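Local coordinates for protein dTDP-4-dehydrorhamnose 3,5-epimerase (Bacillus anthracis str. Ames, PDB 3RYK) that catalyses epimerisation at the C3 and C5 positions of the sugar ring of dTDP-4-dehydrorhamnose, a step of dTDP-L-rhamnose biosynthesis, at residues S74-A79 with F145-P150; G80-L85 with P186-K191; L85-N90 with S168-N173; A104-I109 with I179-T184. One frame throughout, in Å; residues are numbered along the deposited sequence.

Interaction 1 of 4, residues S74-A79 with F145-P150; sequences SYSAEA and FCTLVP
Ser74, Ser76 and Ala79 meet Phe145, Thr147 and the turn that follows them where the two sheets of the jelly-roll-like fold face each other: strand 70-76 belongs to one sheet and strand 141-147 to the other. The evidence for packing between sheets, and not pairing within one, is that no clear direct hydrogen bond crosses and the end-to-end directions of the segments differ by 65°.

A water bridges the two segments. Water 1 lies within hydrogen-bonding distance of Ser76 O (2.6 Å), Val149 O (3.0 Å) and Thr147 OG1, the sharing of its protons being left open, so one molecule ties the strand end to the opposite turn. Thr147 OG1 lies between the backbone N and the carbonyl carbon (chi1 62°), which turns it to this water; it is also bonded to Thr81 N. The methyl of the same residue, Thr147 CG2, packs on Ser76 CB at 3.8 Å, while Ser76 OG is engaged by Arg83 NE.

At the turn after strand 141-147, Ala79 CB packs against the backbone of Val149, 3.6 Å from Val149 C, and 4.0 Å from Pro150 CD. Separately, Ala77 O approaches Pro150 CA. Nearby, Tyr75 pairs with a strand of the second subunit, carrying the sheet across the interface. At the other end Ser74 OG meets the rim of the Phe145 ring, near its plane, 3.6 Å from Phe145 CZ.

Interaction 2 of 4, residues G80-L85 with P186-K191; sequences GTIRGL and PILSDK. With POP (pyrophosphate 2-), chain C.
Ile82 lies alongside both Pro186 and Leu188, its side chain pointing the same way as theirs. Its outer methyl, Ile82 CD1, rests 3.7 Å from Pro186 CB. The second contact is tighter than usual for two carbons: Leu188 CD2 comes within 3.3 Å of Ile82 CB. Ile82 CG1 is anti to the carbonyl carbon (chi1 -77°), and with the chain then extended CD1 reaches the proline ring. Trp172 packs against Pro186 and Leu188 as well, adding to the apolar surroundings.

The backbones are joined by a single beta bridge at Thr81 and Ile187. Ile187 N donates to Gly80 O at 2.8 Å, nearly straight at 170°, and Ile82 N returns a bond to Ile187 O at 2.9 Å. Residues 186-188 thus add a short bridged edge to the start of strand 82-88, one of the strands of the jelly-roll-like fold, before the short, weakly bonded helix 190-193. Thr81 OG1 faces Ile187 CB, but its hydrogen bond goes to Glu78 O.

Past the bridge the backbones separate, and water 2 links them, donating to Ile82 O and accepting from Ser189 N. Ser189 is the N-cap of the helix: its OG bonds to Asp192 N and also donates to pyrophosphate O4 at 2.6 Å. Lys191, bent at its third torsion (chi3 59°), brings NZ to the bridging oxygen O of the pyrophosphate at 2.9 Å. Arg83 NH1 stands 4.0 Å from O6 of the same anion, a longer approach.

Interaction 3 of 4, residues L85-N90 with S168-N173; sequences LHFQKN and SGVLWN
One margin of a five-stranded antiparallel sheet in the jelly-roll-like fold is made here, where Leu85 and Phe87 of strand 82-88 meet Ser168 to Val170, which span the end of the short, weakly bonded strand 167-169, outermost in this chain's sheet, and its continuation. The pairing is antiparallel but loose.

Backbone bonding is uneven. Leu85 N donates to Val170 O at 3.1 Å with an N-H...O angle of 147°, and Ser168 N reaches Phe87 O at 3.0 Å with a more bent geometry. Val170 N also donates to Leu85 O, although the position of that oxygen is less certain.

Val170 packs against both Leu85 and Phe87. Leu85 CD1 and Val170 CB are 3.9 Å apart, the two chains crossing at a slant. The Phe87 ring folds back over the partner strand because its CG lies between the backbone N and the carbonyl carbon (chi1 68°). Ser168 CB then sits over one face, 4.2 Å from the ring centroid and 23° off the normal, a CH-pi contact, while Val170 CG2 meets the ring edge at Phe87 CE2, 3.8 Å away.

The pairing borders the anion site: the side chain of His86, which was modelled in two conformers, is about 5 Å from the bound pyrophosphate in the one described, measured between nearest atoms. At the sheet's end Lys89, bent at its last torsion, folds over the neighbouring strand and sets its NZ 2.8 Å from Ser168 OG.

Interaction 4 of 4, residues A104-I109 with I179-T184; sequences AIYDVI and IPWPVT
An apolar patch on the outer surface of the five-stranded sheet receives the 179-184 loop, with Tyr106 and Val108 of strand 104-111 as the platform and Ile179, Pro180, Trp181 and Pro182 laid across it. No hydrogen bond crosses, and the nearest alpha carbons, those of Tyr106 and Pro182, are 7.9 Å apart, so the contact is made by side chains.

Tyr106 carries most of it. Its CG is anti to the backbone N (chi1 168°), which extends the phenol out to the loop. The ring stands nearly perpendicular to the indole of Trp181, with planes at 89°, and Trp181 CE3 approaches the Tyr106 rim in plane, 3.8 Å from Tyr106 CD2. Pro182 CD abuts the same Tyr106 CD2 at 3.6 Å. Farther out the hydroxyl Tyr106 OH lies against Pro180 CG at 3.4 Å.

In the jelly-roll-like fold this loop follows strand 167-169 and runs back over strands 104-111 and 141-147, with Trp181 also touching Cys146. Pro180 is the centre of an inverse gamma turn, its bond weak, which sets the proline beside the Tyr106 hydroxyl. The indole is also held by a hydrogen bond from Trp181 NE1 to Trp172 O.

Val108 CG1 meets Ile179 CD1 tip to tip at 3.6 Å, whereas Val108 CG2 touches both Ile179 CG2, at 3.7 Å, and Trp181 CH2, at 3.6 Å.

In the fold
Interactions 2 and 3 share strand 82-88 and Leu85, and both rest on backbone hydrogen bonds that add chain to that strand. Interaction 2 is the buried one and reaches the pyrophosphate; interaction 3 is partly buried at the sheet edge. Interaction 1, also partly buried, joins the two sheets through water and mixed polar and apolar side chains, and with interaction 2 touches the second subunit. Interaction 4 is a surface contact of side-chain packing without hydrogen bonds, reaching neither subunit interface nor ligand. Strand 141-147 ties interaction 1 to interactions 2 and 4: Thr147 O lies 2.7 Å from Gly80 N, and Cys146 O 2.9 Å from Tyr106 N. Trp172, packing on Pro186 and bonded to Trp181, connects interactions 2, 3 and 4.

Interaction 1 of 4, residues S74-A79 with F145-P150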
# COMPACT_ATOMS: atom_id res chain seq x y z
N SER A 74 3.23 -7.70 -4.95
CA SER A 74 3.52 -8.63 -6.03
C SER A 74 3.77 -7.87 -7.33
O SER A 74 2.89 -7.16 -7.81
CB SER A 74 2.34 -9.59 -6.20
OG SER A 74 2.45 -10.37 -7.37
N TYR A 75 4.98 -8.00 -7.88
CA TYR A 75 5.34 -7.38 -9.15
C TYR A 75 5.47 -8.50 -10.18
O TYR A 75 6.12 -9.54 -9.90
CB TYR A 75 6.64 -6.54 -9.10
CG TYR A 75 7.16 -6.20 -10.49
CD1 TYR A 75 6.61 -5.16 -11.26
CD2 TYR A 75 8.18 -6.94 -11.05
CE1 TYR A 75 7.10 -4.89 -12.57
CE2 TYR A 75 8.67 -6.68 -12.33
CZ TYR A 75 8.15 -5.67 -13.09
OH TYR A 75 8.69 -5.48 -14.35
N SER A 76 4.85 -8.31 -11.34
CA SER A 76 4.87 -9.27 -12.44
C SER A 76 5.27 -8.48 -13.71
O SER A 76 4.53 -7.61 -14.19
CB SER A 76 3.52 -9.94 -12.63
OG SER A 76 3.11 -10.64 -11.47
N ALA A 77 6.45 -8.78 -14.24
CA ALA A 77 6.94 -8.09 -15.41
C ALA A 77 6.13 -8.31 -16.70
O ALA A 77 5.90 -7.36 -17.46
CB ALA A 77 8.43 -8.45 -15.65
N GLU A 78 5.68 -9.53 -16.94
CA GLU A 78 4.95 -9.86 -18.15
C GLU A 78 3.45 -10.04 -17.97
O GLU A 78 3.01 -10.57 -16.95
CB GLU A 78 5.51 -11.18 -18.72
CG GLU A 78 6.79 -10.99 -19.54
CD GLU A 78 7.66 -12.24 -19.67
OE1 GLU A 78 8.67 -12.30 -18.95
OE2 GLU A 78 7.33 -13.17 -20.44
N ALA A 79 2.67 -9.60 -18.97
CA ALA A 79 1.22 -9.77 -18.95
C ALA A 79 0.98 -11.27 -19.03
O ALA A 79 1.78 -12.01 -19.60
CB ALA A 79 0.57 -9.11 -20.14
N PHE A 145 -4.79 -14.45 -9.39
CA PHE A 145 -5.03 -13.45 -10.43
C PHE A 145 -4.15 -13.61 -11.67
O PHE A 145 -3.10 -14.29 -11.65
CB PHE A 145 -4.86 -12.04 -9.85
CG PHE A 145 -3.47 -11.73 -9.35
CD1 PHE A 145 -2.49 -11.27 -10.24
CD2 PHE A 145 -3.16 -11.84 -8.02
CE1 PHE A 145 -1.21 -10.96 -9.79
CE2 PHE A 145 -1.88 -11.51 -7.56
CZ PHE A 145 -0.91 -11.08 -8.45
N CYS A 146 -4.60 -12.98 -12.75
CA CYS A 146 -3.90 -12.98 -14.04
C CYS A 146 -3.64 -11.53 -14.40
O CYS A 146 -4.59 -10.73 -14.48
CB CYS A 146 -4.72 -13.66 -15.14
SG CYS A 146 -3.90 -13.81 -16.75
N THR A 147 -2.38 -11.17 -14.63
CA THR A 147 -2.03 -9.80 -14.99
C THR A 147 -2.46 -9.59 -16.44
O THR A 147 -2.24 -10.44 -17.29
CB THR A 147 -0.55 -9.51 -14.74
OG1 THR A 147 0.26 -10.37 -15.56
CG2 THR A 147 -0.21 -9.76 -13.25
N LEU A 148 -3.05 -8.44 -16.74
CA LEU A 148 -3.53 -8.18 -18.09
C LEU A 148 -2.61 -7.35 -18.98
O LEU A 148 -2.81 -7.29 -20.20
CB LEU A 148 -4.89 -7.46 -17.97
CG LEU A 148 -5.97 -8.15 -17.12
CD1 LEU A 148 -7.28 -7.28 -17.22
CD2 LEU A 148 -6.26 -9.60 -17.52
N VAL A 149 -1.62 -6.70 -18.39
CA VAL A 149 -0.68 -5.86 -19.12
C VAL A 149 0.66 -5.97 -18.43
O VAL A 149 0.71 -6.32 -17.26
CB VAL A 149 -1.12 -4.38 -19.09
CG1 VAL A 149 -2.39 -4.21 -19.88
CG2 VAL A 149 -1.27 -3.89 -17.65
N PRO A 150 1.75 -5.63 -19.13
CA PRO A 150 3.06 -5.71 -18.48
C PRO A 150 3.20 -4.78 -17.28
O PRO A 150 2.42 -3.80 -17.12
CB PRO A 150 4.04 -5.24 -19.57
CG PRO A 150 3.30 -5.31 -20.85
CD PRO A 150 1.84 -5.29 -20.56
O HOH W 1 2.21 -8.11 -15.34

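Interaction 2 of 4, residues G80-L85 with P186-K191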
# COMPACT_ATOMS: atom_id res chain seq x y z
N GLY A 80 -0.15 -11.74 -18.49
CA GLY A 80 -0.46 -13.16 -18.51
C GLY A 80 0.27 -13.99 -17.46
O GLY A 80 0.45 -15.22 -17.63
N THR A 81 0.72 -13.34 -16.40
CA THR A 81 1.39 -14.00 -15.31
C THR A 81 0.29 -14.40 -14.33
O THR A 81 -0.56 -13.58 -13.97
CB THR A 81 2.39 -13.08 -14.59
OG1 THR A 81 3.39 -12.65 -15.52
CG2 THR A 81 3.06 -13.79 -13.40
N ILE A 82 0.25 -15.67 -13.94
CA ILE A 82 -0.75 -16.13 -12.98
C ILE A 82 -0.14 -16.40 -11.62
O ILE A 82 0.82 -17.17 -11.48
CB ILE A 82 -1.58 -17.34 -13.48
CG1 ILE A 82 -2.63 -16.87 -14.48
CG2 ILE A 82 -2.33 -17.99 -12.34
CD1 ILE A 82 -3.56 -17.96 -14.96
N ARG A 83 -0.72 -15.74 -10.62
CA ARG A 83 -0.32 -15.85 -9.22
C ARG A 83 -1.48 -16.52 -8.46
O ARG A 83 -2.53 -15.89 -8.23
CB ARG A 83 -0.04 -14.47 -8.63
CG ARG A 83 1.04 -13.65 -9.35
CD ARG A 83 2.42 -14.28 -9.36
NE ARG A 83 3.37 -13.34 -9.96
CZ ARG A 83 4.69 -13.53 -10.05
NH1 ARG A 83 5.25 -14.65 -9.58
NH2 ARG A 83 5.45 -12.59 -10.60
N GLY A 84 -1.31 -17.78 -8.07
CA GLY A 84 -2.34 -18.55 -7.34
C GLY A 84 -2.74 -19.86 -8.02
O GLY A 84 -1.99 -20.36 -8.87
N LEU A 85 -3.89 -20.45 -7.66
CA LEU A 85 -4.85 -19.95 -6.63
C LEU A 85 -4.36 -20.34 -5.23
O LEU A 85 -4.27 -21.53 -4.94
CB LEU A 85 -6.23 -20.60 -6.83
CG LEU A 85 -7.08 -20.37 -8.09
CD1 LEU A 85 -8.26 -21.34 -8.12
CD2 LEU A 85 -7.55 -18.92 -8.15
N PRO A 186 -0.32 -19.37 -19.52
CA PRO A 186 0.11 -18.47 -18.45
C PRO A 186 1.54 -18.61 -17.97
O PRO A 186 2.10 -19.72 -18.00
CB PRO A 186 -0.82 -18.82 -17.29
CG PRO A 186 -1.41 -20.12 -17.62
CD PRO A 186 -1.41 -20.26 -19.10
N ILE A 187 2.11 -17.48 -17.56
CA ILE A 187 3.47 -17.45 -17.02
C ILE A 187 3.22 -17.86 -15.56
O ILE A 187 2.55 -17.18 -14.82
CB ILE A 187 4.14 -16.08 -17.18
CG1 ILE A 187 4.34 -15.82 -18.68
CG2 ILE A 187 5.47 -16.04 -16.42
CD1 ILE A 187 4.56 -14.39 -19.05
N LEU A 188 3.71 -19.03 -15.18
CA LEU A 188 3.53 -19.57 -13.84
C LEU A 188 4.84 -20.05 -13.28
O LEU A 188 5.71 -20.45 -14.04
CB LEU A 188 2.64 -20.81 -13.93
CG LEU A 188 1.21 -20.63 -14.44
CD1 LEU A 188 0.56 -21.92 -14.94
CD2 LEU A 188 0.44 -20.00 -13.31
N SER A 189 4.98 -20.01 -11.96
CA SER A 189 6.20 -20.50 -11.34
C SER A 189 6.00 -22.02 -11.30
O SER A 189 4.86 -22.52 -11.35
CB SER A 189 6.41 -19.94 -9.94
OG SER A 189 5.35 -20.32 -9.08
N ASP A 190 7.10 -22.77 -11.20
CA ASP A 190 7.00 -24.23 -11.14
C ASP A 190 6.13 -24.66 -9.96
O ASP A 190 5.35 -25.61 -10.08
CB ASP A 190 8.38 -24.88 -11.04
CG ASP A 190 9.18 -24.75 -12.32
OD1 ASP A 190 8.64 -24.30 -13.35
OD2 ASP A 190 10.36 -25.15 -12.31
N LYS A 191 6.26 -23.94 -8.84
CA LYS A 191 5.49 -24.20 -7.63
C LYS A 191 4.01 -24.04 -7.92
O LYS A 191 3.18 -24.80 -7.42
CB LYS A 191 5.83 -23.18 -6.56
CG LYS A 191 7.28 -23.11 -6.12
CD LYS A 191 7.48 -21.96 -5.15
CE LYS A 191 6.62 -22.07 -3.90
NZ LYS A 191 6.86 -20.95 -2.97
P1 POP C . 4.92 -17.60 -3.36
O1 POP C . 5.94 -16.99 -2.43
O2 POP C . 3.93 -18.38 -2.52
O3 POP C . 4.20 -16.51 -4.13
O POP C . 5.67 -18.64 -4.35
P2 POP C . 6.00 -18.42 -5.93
O4 POP C . 5.01 -19.23 -6.72
O5 POP C . 7.39 -18.94 -6.21
O6 POP C . 5.94 -16.97 -6.35
O HOH W 2 2.90 -18.29 -10.65

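Interaction 3 of 4, residues L85-N90 with S168-N173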
# COMPACT_ATOMS: atom_id res chain seq x y z
N LEU A 85 -3.89 -20.45 -7.66
CA LEU A 85 -4.85 -19.95 -6.63
C LEU A 85 -4.36 -20.34 -5.23
O LEU A 85 -4.27 -21.53 -4.94
CB LEU A 85 -6.23 -20.60 -6.83
CG LEU A 85 -7.08 -20.37 -8.09
CD1 LEU A 85 -8.26 -21.34 -8.12
CD2 LEU A 85 -7.55 -18.92 -8.15
N HIS A 86 -4.08 -19.34 -4.39
CA HIS A 86 -3.58 -19.53 -3.02
C HIS A 86 -4.60 -19.52 -1.89
O HIS A 86 -5.65 -18.89 -1.99
CB HIS A 86 -2.59 -18.38 -2.70
CG HIS A 86 -2.17 -18.32 -1.26
ND1 HIS A 86 -2.98 -17.80 -0.27
CD2 HIS A 86 -1.01 -18.67 -0.65
CE1 HIS A 86 -2.35 -17.87 0.89
NE2 HIS A 86 -1.16 -18.39 0.69
N PHE A 87 -4.29 -20.24 -0.81
CA PHE A 87 -5.12 -20.27 0.38
C PHE A 87 -4.19 -20.83 1.45
O PHE A 87 -3.42 -21.76 1.19
CB PHE A 87 -6.46 -21.01 0.29
CG PHE A 87 -6.35 -22.49 0.15
CD1 PHE A 87 -6.28 -23.31 1.28
CD2 PHE A 87 -6.37 -23.08 -1.10
CE1 PHE A 87 -6.19 -24.68 1.15
CE2 PHE A 87 -6.30 -24.46 -1.23
CZ PHE A 87 -6.21 -25.26 -0.11
N GLN A 88 -4.23 -20.24 2.64
CA GLN A 88 -3.38 -20.72 3.71
C GLN A 88 -4.33 -21.53 4.58
O GLN A 88 -5.34 -21.01 5.06
CB GLN A 88 -2.74 -19.55 4.46
CG GLN A 88 -1.52 -19.95 5.26
CD GLN A 88 -0.81 -18.78 5.90
OE1 GLN A 88 0.23 -18.35 5.40
NE2 GLN A 88 -1.41 -18.21 6.93
N LYS A 89 -4.04 -22.82 4.76
CA LYS A 89 -4.89 -23.68 5.57
C LYS A 89 -4.84 -23.30 7.04
O LYS A 89 -3.80 -22.87 7.54
CB LYS A 89 -4.46 -25.16 5.49
CG LYS A 89 -4.69 -25.91 4.18
CD LYS A 89 -4.15 -27.35 4.31
CE LYS A 89 -4.51 -28.27 3.13
NZ LYS A 89 -4.05 -27.83 1.79
N ASN A 90 -5.98 -23.46 7.72
CA ASN A 90 -6.04 -23.18 9.16
C ASN A 90 -5.08 -24.14 9.88
O ASN A 90 -4.66 -25.14 9.30
CB ASN A 90 -7.46 -23.21 9.75
CG ASN A 90 -8.12 -21.82 9.80
OD1 ASN A 90 -7.61 -20.89 10.44
ND2 ASN A 90 -9.31 -21.72 9.23
N SER A 168 -0.80 -23.26 0.77
CA SER A 168 -1.36 -24.27 -0.15
C SER A 168 -2.03 -23.57 -1.36
O SER A 168 -1.68 -22.45 -1.70
CB SER A 168 -2.33 -25.17 0.61
OG SER A 168 -2.82 -26.24 -0.19
N GLY A 169 -2.95 -24.25 -2.02
CA GLY A 169 -3.62 -23.67 -3.17
C GLY A 169 -4.41 -24.62 -4.05
O GLY A 169 -4.60 -25.80 -3.71
N VAL A 170 -4.86 -24.10 -5.18
CA VAL A 170 -5.64 -24.85 -6.16
C VAL A 170 -5.07 -24.53 -7.55
O VAL A 170 -4.94 -23.36 -7.94
CB VAL A 170 -7.14 -24.53 -6.09
CG1 VAL A 170 -7.89 -25.30 -7.16
CG2 VAL A 170 -7.69 -24.84 -4.70
N LEU A 171 -4.74 -25.57 -8.32
CA LEU A 171 -4.17 -25.41 -9.67
C LEU A 171 -5.08 -24.50 -10.50
O LEU A 171 -6.30 -24.73 -10.58
CB LEU A 171 -3.97 -26.77 -10.35
CG LEU A 171 -3.16 -26.83 -11.66
CD1 LEU A 171 -1.73 -26.31 -11.46
CD2 LEU A 171 -3.12 -28.28 -12.19
N TRP A 172 -4.46 -23.51 -11.13
CA TRP A 172 -5.18 -22.51 -11.94
C TRP A 172 -6.20 -23.08 -12.93
O TRP A 172 -7.31 -22.56 -13.03
CB TRP A 172 -4.17 -21.63 -12.72
CG TRP A 172 -3.50 -22.35 -13.83
CD1 TRP A 172 -2.48 -23.27 -13.74
CD2 TRP A 172 -3.77 -22.20 -15.22
NE1 TRP A 172 -2.13 -23.71 -14.99
CE2 TRP A 172 -2.92 -23.07 -15.92
CE3 TRP A 172 -4.68 -21.43 -15.95
CZ2 TRP A 172 -2.93 -23.17 -17.32
CZ3 TRP A 172 -4.70 -21.53 -17.33
CH2 TRP A 172 -3.83 -22.40 -18.00
N ASN A 173 -5.84 -24.15 -13.65
CA ASN A 173 -6.75 -24.71 -14.65
C ASN A 173 -7.63 -25.91 -14.23
O ASN A 173 -8.13 -26.64 -15.08
CB ASN A 173 -5.98 -25.05 -15.92
CG ASN A 173 -4.94 -26.13 -15.70
OD1 ASN A 173 -4.84 -26.69 -14.61
ND2 ASN A 173 -4.18 -26.43 -16.73

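Interaction 4 of 4, residues A104-I109 with I179-T184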
# COMPACT_ATOMS: atom_id res chain seq x y z
N ALA A 104 -3.28 -3.79 -14.35
CA ALA A 104 -4.60 -4.35 -14.13
C ALA A 104 -4.52 -5.86 -14.10
O ALA A 104 -3.63 -6.43 -14.74
CB ALA A 104 -5.53 -3.90 -15.24
N ILE A 105 -5.44 -6.48 -13.36
CA ILE A 105 -5.53 -7.91 -13.21
C ILE A 105 -6.97 -8.41 -13.24
O ILE A 105 -7.91 -7.64 -13.02
CB ILE A 105 -4.95 -8.36 -11.82
CG1 ILE A 105 -5.89 -7.95 -10.65
CG2 ILE A 105 -3.55 -7.84 -11.62
CD1 ILE A 105 -5.32 -8.18 -9.25
N TYR A 106 -7.11 -9.68 -13.57
CA TYR A 106 -8.39 -10.40 -13.57
C TYR A 106 -8.19 -11.27 -12.36
O TYR A 106 -7.38 -12.20 -12.39
CB TYR A 106 -8.62 -11.19 -14.85
CG TYR A 106 -9.78 -12.18 -14.80
CD1 TYR A 106 -11.11 -11.77 -14.85
CD2 TYR A 106 -9.53 -13.55 -14.80
CE1 TYR A 106 -12.15 -12.70 -14.83
CE2 TYR A 106 -10.57 -14.50 -14.80
CZ TYR A 106 -11.87 -14.08 -14.82
OH TYR A 106 -12.89 -15.03 -14.82
N ASP A 107 -8.89 -10.95 -11.28
CA ASP A 107 -8.79 -11.65 -10.02
C ASP A 107 -9.94 -12.61 -9.78
O ASP A 107 -11.12 -12.25 -9.94
CB ASP A 107 -8.67 -10.59 -8.94
CG ASP A 107 -8.33 -11.16 -7.60
OD1 ASP A 107 -9.07 -12.01 -7.05
OD2 ASP A 107 -7.30 -10.69 -7.07
N VAL A 108 -9.61 -13.82 -9.36
CA VAL A 108 -10.61 -14.83 -9.11
C VAL A 108 -10.57 -15.30 -7.66
O VAL A 108 -9.49 -15.38 -7.06
CB VAL A 108 -10.34 -16.10 -9.97
CG1 VAL A 108 -11.26 -17.28 -9.54
CG2 VAL A 108 -10.47 -15.79 -11.46
N ILE A 109 -11.75 -15.57 -7.12
CA ILE A 109 -11.86 -16.08 -5.76
C ILE A 109 -12.81 -17.26 -5.85
O ILE A 109 -13.75 -17.23 -6.65
CB ILE A 109 -12.32 -15.04 -4.66
CG1 ILE A 109 -13.78 -14.63 -4.81
CG2 ILE A 109 -11.39 -13.83 -4.66
CD1 ILE A 109 -14.21 -13.63 -3.75
N ILE A 179 -12.33 -22.03 -14.90
CA ILE A 179 -12.21 -20.57 -14.91
C ILE A 179 -11.74 -20.09 -16.29
O ILE A 179 -10.79 -20.63 -16.87
CB ILE A 179 -11.26 -20.07 -13.78
CG1 ILE A 179 -11.79 -20.55 -12.43
CG2 ILE A 179 -11.13 -18.53 -13.83
CD1 ILE A 179 -10.82 -20.42 -11.28
N PRO A 180 -12.42 -19.06 -16.85
CA PRO A 180 -12.10 -18.49 -18.16
C PRO A 180 -10.92 -17.51 -18.14
O PRO A 180 -11.06 -16.33 -18.46
CB PRO A 180 -13.40 -17.74 -18.51
CG PRO A 180 -13.85 -17.26 -17.20
CD PRO A 180 -13.59 -18.39 -16.26
N TRP A 181 -9.73 -18.00 -17.79
CA TRP A 181 -8.57 -17.12 -17.74
C TRP A 181 -8.33 -16.46 -19.08
O TRP A 181 -8.48 -17.10 -20.13
CB TRP A 181 -7.31 -17.88 -17.33
CG TRP A 181 -7.37 -18.49 -16.01
CD1 TRP A 181 -7.57 -19.80 -15.72
CD2 TRP A 181 -7.28 -17.81 -14.76
NE1 TRP A 181 -7.57 -19.99 -14.37
CE2 TRP A 181 -7.40 -18.78 -13.75
CE3 TRP A 181 -7.08 -16.47 -14.39
CZ2 TRP A 181 -7.35 -18.46 -12.39
CZ3 TRP A 181 -7.03 -16.16 -13.04
CH2 TRP A 181 -7.17 -17.15 -12.05
N PRO A 182 -7.95 -15.17 -19.07
CA PRO A 182 -7.69 -14.42 -20.31
C PRO A 182 -6.30 -14.71 -20.92
O PRO A 182 -5.70 -13.83 -21.54
CB PRO A 182 -7.77 -12.98 -19.82
CG PRO A 182 -7.26 -13.05 -18.45
CD PRO A 182 -7.85 -14.29 -17.89
N VAL A 183 -5.82 -15.93 -20.76
CA VAL A 183 -4.52 -16.31 -21.28
C VAL A 183 -4.56 -17.80 -21.56
O VAL A 183 -5.31 -18.52 -20.91
CB VAL A 183 -3.39 -15.97 -20.26
CG1 VAL A 183 -3.65 -16.66 -18.93
CG2 VAL A 183 -2.02 -16.33 -20.82
N THR A 184 -3.81 -18.23 -22.57
CA THR A 184 -3.74 -19.64 -22.97
C THR A 184 -2.56 -20.37 -22.35
O THR A 184 -2.70 -21.51 -21.88
CB THR A 184 -3.68 -19.75 -24.52
OG1 THR A 184 -4.95 -19.35 -25.06
CG2 THR A 184 -3.38 -21.18 -25.00